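Local coordinates for protein xyloglucan-specific endo-beta-1,4-glucanase BoGH9A (Bacteroides ovatus, PDB 6DHT) that hydrolyses internal beta-1,4-glucosidic linkages in the backbone of xyloglucan, releasing xyloglucan oligosaccharides, at residues A[103-106]-A[107-111]; A[445-448]-A[449-453]. All coordinates share one frame; numbering follows the deposited sequence.

Contact 1: residues A[103-106]-A[107-111]; sequences VLSP and LADAA
Leu107 meets Leu104 at the start of helix 105-117, methyl against methyl, with the two CD2 atoms 4.2 Å apart. The CG of Leu107 stands anti to its backbone N (chi1 174°), which carries the branch to the buried flank, where both leucines also touch Met471 of helix 461-474. Ala108 follows with the first alpha-helical bond across the junction, from its N to Leu104 O (2.9 Å, N-H...O angle 167°); its methyl touches Ser562 on helix 551-567.

Asp109 is tied back to Ser105 through one main-chain bond and two water bridges. Its N reaches Ser105 O at 2.9 Å, while a chi1 of -70° keeps the carboxylate beside that N and swings it back over the first turn. There Ser105 OG and Asp109 OD2, 4.0 Å apart, do not bond directly but are bridged by a water. A second water joins the same hydroxyl to the other oxygen, lying 2.6 Å from Ser105 OG and 2.7 Å from Asp109 OD1, so each carboxylate oxygen receives a water hydrogen. OD1 has a further donor in Gln200 NE2. Ala110 N closes the series on Pro106 O, at 2.9 Å.

Pro106 has no N-H to give, but in this opening turn a helix has no preceding carbonyl of its own to receive one, and the proline carbonyl still accepts normally. A carboxylate near a helix N-terminus would probably be stabilised by the helix dipole; the two waters and Gln200 probably add to that and should limit its rotation.

Contact 2: residues A[445-448]-A[449-453]; sequences MNQG and VSLMY
Ser450 bonds twice to the carbonyl of Asn446, one turn earlier in helix 439-458: its OG lies 2.8 Å and its N 3.0 Å from Asn446 O. The hydroxyl, with OG anti to its own carbonyl carbon (chi1 -56°), folds back along the helix to share the oxygen with the main-chain N-H, a familiar arrangement for a serine in a buried helix, here within the catalytic domain. The N-H comes from above the carbonyl plane, 37° out of it, whereas the hydroxyl is tilted from that plane by 21°. The same OG is hydrogen-bonded to Tyr370 OH. Without the hydroxyl, as with an alanine here, Asn446 O would probably keep just the backbone donor within the helix, and Tyr370 OH would lose this partner.

Regular backbone bonds flank this shared acceptor. Val449 N reaches Met445 O at 2.8 Å, Leu451 N reaches Gln447 O, and Met452 N reaches Gly448 O.

Aliphatic groups pack against carbonyl and amide oxygens of the turn. Val449 and Asn446 run side by side, pointing the same way, with CG2 of the valine 4.0 Å from Asn446 OD1 and 3.4 Å from Met445 O. On another flank, Leu451 CG rests 3.4 Å from Gln447 O, and its side chain goes on to touch Asn466 and Ala467 of helix 461-474. The other methyl of Val449, CG1, lies at the edge of the Tyr453 ring and in its plane; that ring stacks on Phe384.

Gln447 turns its amide outward from the turn, where OE1 bonds Asn470 ND2. Asn446 is less well provided for: ND2 makes a weak bond to Pro373 O, and OD1 is buried against the valine methyl with no polar partner in the model, which probably carries some energetic cost.

Contacts 1 and 2 belong to two helices of the mainly helical catalytic domain, an (alpha/alpha)6 barrel as in other family 9 glycoside hydrolases. Their centres are about 17 Å apart and their nearest atoms about 7 Å, so they do not touch. Shared neighbours join them instead: Met471 of helix 461-474 is met by Leu104 and Leu107 from contact 1 and by Met445 from contact 2, and helix 551-567 is likewise touched from both. Neither lies at an annotated catalytic or metal site; the side chain of Asp109 is about 12 Å from a bound calcium ion, and that of Asn446 about 14 Å from one. Contact 1 is partly open to water, whereas contact 2 is wholly buried.

Contact 1: residues A[103-106]-A[107-111]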
loop_
_atom_site.group_PDB
_atom_site.type_symbol
_atom_site.label_atom_id
_atom_site.label_comp_id
_atom_site.label_asym_id
_atom_site.label_seq_id
_atom_site.Cartn_x
_atom_site.Cartn_y
_atom_site.Cartn_z
ATOM N N VAL A 103 1.997 14.366 13.212
ATOM C CA VAL A 103 1.463 15.064 12.055
ATOM C C VAL A 103 0.931 14.091 10.982
ATOM O O VAL A 103 -0.035 14.422 10.291
ATOM C CB VAL A 103 2.479 16.114 11.499
ATOM C CG1 VAL A 103 3.631 15.446 10.863
ATOM C CG2 VAL A 103 1.783 17.074 10.537
ATOM N N LEU A 104 1.517 12.899 10.880
ATOM C CA LEU A 104 1.034 11.924 9.904
ATOM C C LEU A 104 -0.004 10.955 10.478
ATOM O O LEU A 104 -0.428 10.040 9.789
ATOM C CB LEU A 104 2.188 11.121 9.287
ATOM C CG LEU A 104 3.287 11.935 8.626
ATOM C CD1 LEU A 104 4.371 11.014 8.095
ATOM C CD2 LEU A 104 2.731 12.795 7.507
ATOM N N SER A 105 -0.424 11.117 11.722
ATOM C CA SER A 105 -1.383 10.190 12.290
ATOM C C SER A 105 -2.717 10.202 11.549
ATOM O O SER A 105 -3.272 9.118 11.259
ATOM C CB SER A 105 -1.557 10.470 13.787
ATOM O OG SER A 105 -2.518 9.601 14.362
ATOM N N PRO A 106 -3.250 11.389 11.187
ATOM C CA PRO A 106 -4.518 11.356 10.434
ATOM C C PRO A 106 -4.365 10.685 9.077
ATOM O O PRO A 106 -5.315 10.064 8.619
ATOM C CB PRO A 106 -4.891 12.833 10.295
ATOM C CG PRO A 106 -4.187 13.499 11.446
ATOM C CD PRO A 106 -2.897 12.762 11.593
ATOM N N LEU A 107 -3.196 10.794 8.463
ATOM C CA LEU A 107 -2.920 10.123 7.202
ATOM C C LEU A 107 -2.891 8.594 7.387
ATOM O O LEU A 107 -3.537 7.858 6.651
ATOM C CB LEU A 107 -1.596 10.640 6.634
ATOM C CG LEU A 107 -1.084 9.937 5.375
ATOM C CD1 LEU A 107 -1.980 10.231 4.183
ATOM C CD2 LEU A 107 0.287 10.362 5.069
ATOM N N ALA A 108 -2.159 8.128 8.392
ATOM C CA ALA A 108 -2.067 6.702 8.644
ATOM C C ALA A 108 -3.448 6.109 8.924
ATOM O O ALA A 108 -3.795 5.055 8.399
ATOM C CB ALA A 108 -1.134 6.426 9.814
ATOM N N ASP A 109 -4.251 6.810 9.706
ATOM C CA ASP A 109 -5.579 6.347 10.065
ATOM C C ASP A 109 -6.499 6.357 8.863
ATOM O O ASP A 109 -7.238 5.392 8.623
ATOM C CB ASP A 109 -6.181 7.219 11.185
ATOM C CG ASP A 109 -5.497 7.026 12.545
ATOM O OD1 ASP A 109 -4.534 6.258 12.658
ATOM O OD2 ASP A 109 -5.946 7.697 13.498
ATOM N N ALA A 110 -6.467 7.441 8.099
ATOM C CA ALA A 110 -7.313 7.516 6.894
ATOM C C ALA A 110 -6.978 6.441 5.845
ATOM O O ALA A 110 -7.858 5.864 5.217
ATOM C CB ALA A 110 -7.230 8.892 6.268
ATOM N N ALA A 111 -5.684 6.206 5.666
ATOM C CA ALA A 111 -5.211 5.191 4.736
ATOM C C ALA A 111 -5.739 3.808 5.109
ATOM O O ALA A 111 -6.129 3.014 4.240
ATOM C CB ALA A 111 -3.712 5.207 4.678
HETATM O O HOH W 1 -2.322 6.976 14.067
HETATM O O HOH W 2 -5.341 10.562 13.799
#

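Contact 2: residues A[445-448]-A[449-453]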
loop_
_atom_site.group_PDB
_atom_site.type_symbol
_atom_site.label_atom_id
_atom_site.label_comp_id
_atom_site.label_asym_id
_atom_site.label_seq_id
_atom_site.Cartn_x
_atom_site.Cartn_y
_atom_site.Cartn_z
ATOM N N MET A 445 6.397 5.143 -2.326
ATOM C CA MET A 445 6.092 4.626 -0.994
ATOM C C MET A 445 6.934 3.393 -0.667
ATOM O O MET A 445 7.492 3.298 0.421
ATOM C CB MET A 445 4.615 4.243 -0.844
ATOM C CG MET A 445 3.640 5.370 -0.723
ATOM S SD MET A 445 3.801 6.383 0.717
ATOM C CE MET A 445 4.864 7.694 0.088
ATOM N N ASN A 446 7.021 2.440 -1.590
ATOM C CA ASN A 446 7.679 1.180 -1.224
ATOM C C ASN A 446 9.196 1.329 -1.155
ATOM O O ASN A 446 9.867 0.588 -0.432
ATOM C CB ASN A 446 7.208 0.023 -2.109
ATOM C CG ASN A 446 5.829 -0.401 -1.752
ATOM O OD1 ASN A 446 5.324 -0.038 -0.691
ATOM N ND2 ASN A 446 5.170 -1.102 -2.653
ATOM N N GLN A 447 9.743 2.300 -1.860
ATOM C CA GLN A 447 11.140 2.689 -1.625
ATOM C C GLN A 447 11.298 3.243 -0.208
ATOM O O GLN A 447 12.222 2.870 0.524
ATOM C CB GLN A 447 11.553 3.741 -2.655
ATOM C CG GLN A 447 12.968 4.181 -2.641
ATOM C CD GLN A 447 13.190 5.178 -3.749
ATOM O OE1 GLN A 447 13.029 6.376 -3.550
ATOM N NE2 GLN A 447 13.456 4.683 -4.942
ATOM N N GLY A 448 10.366 4.105 0.194
ATOM C CA GLY A 448 10.302 4.591 1.562
ATOM C C GLY A 448 10.218 3.491 2.602
ATOM O O GLY A 448 10.924 3.532 3.600
ATOM N N VAL A 449 9.337 2.521 2.381
ATOM C CA VAL A 449 9.189 1.385 3.297
ATOM C C VAL A 449 10.533 0.651 3.414
ATOM O O VAL A 449 10.954 0.276 4.518
ATOM C CB VAL A 449 8.084 0.424 2.816
ATOM C CG1 VAL A 449 8.056 -0.851 3.662
ATOM C CG2 VAL A 449 6.722 1.075 2.879
ATOM N N SER A 450 11.180 0.411 2.281
ATOM C CA SER A 450 12.485 -0.260 2.236
ATOM C C SER A 450 13.531 0.514 3.045
ATOM O O SER A 450 14.317 -0.069 3.828
ATOM C CB SER A 450 12.931 -0.474 0.802
ATOM O OG SER A 450 11.975 -1.191 0.068
ATOM N N LEU A 451 13.551 1.839 2.892
ATOM C CA LEU A 451 14.479 2.681 3.662
ATOM C C LEU A 451 14.183 2.643 5.141
ATOM O O LEU A 451 15.103 2.655 5.970
ATOM C CB LEU A 451 14.403 4.126 3.128
ATOM C CG LEU A 451 15.016 4.298 1.744
ATOM C CD1 LEU A 451 14.621 5.633 1.140
ATOM C CD2 LEU A 451 16.551 4.172 1.813
ATOM N N MET A 452 12.914 2.616 5.511
ATOM C CA MET A 452 12.533 2.501 6.900
ATOM C C MET A 452 13.062 1.169 7.483
ATOM O O MET A 452 13.609 1.121 8.593
ATOM C CB MET A 452 10.999 2.649 6.990
ATOM C CG MET A 452 10.397 2.606 8.374
ATOM S SD MET A 452 10.257 0.952 9.088
ATOM C CE MET A 452 9.084 0.207 7.933
ATOM N N TYR A 453 12.916 0.076 6.737
ATOM C CA TYR A 453 13.496 -1.186 7.191
ATOM C C TYR A 453 15.013 -1.091 7.302
ATOM O O TYR A 453 15.603 -1.627 8.237
ATOM C CB TYR A 453 13.161 -2.336 6.242
ATOM C CG TYR A 453 11.862 -3.054 6.565
ATOM C CD1 TYR A 453 11.826 -4.078 7.499
ATOM C CD2 TYR A 453 10.676 -2.675 5.968
ATOM C CE1 TYR A 453 10.631 -4.725 7.808
ATOM C CE2 TYR A 453 9.478 -3.310 6.262
ATOM C CZ TYR A 453 9.470 -4.325 7.190
ATOM O OH TYR A 453 8.292 -4.978 7.506
#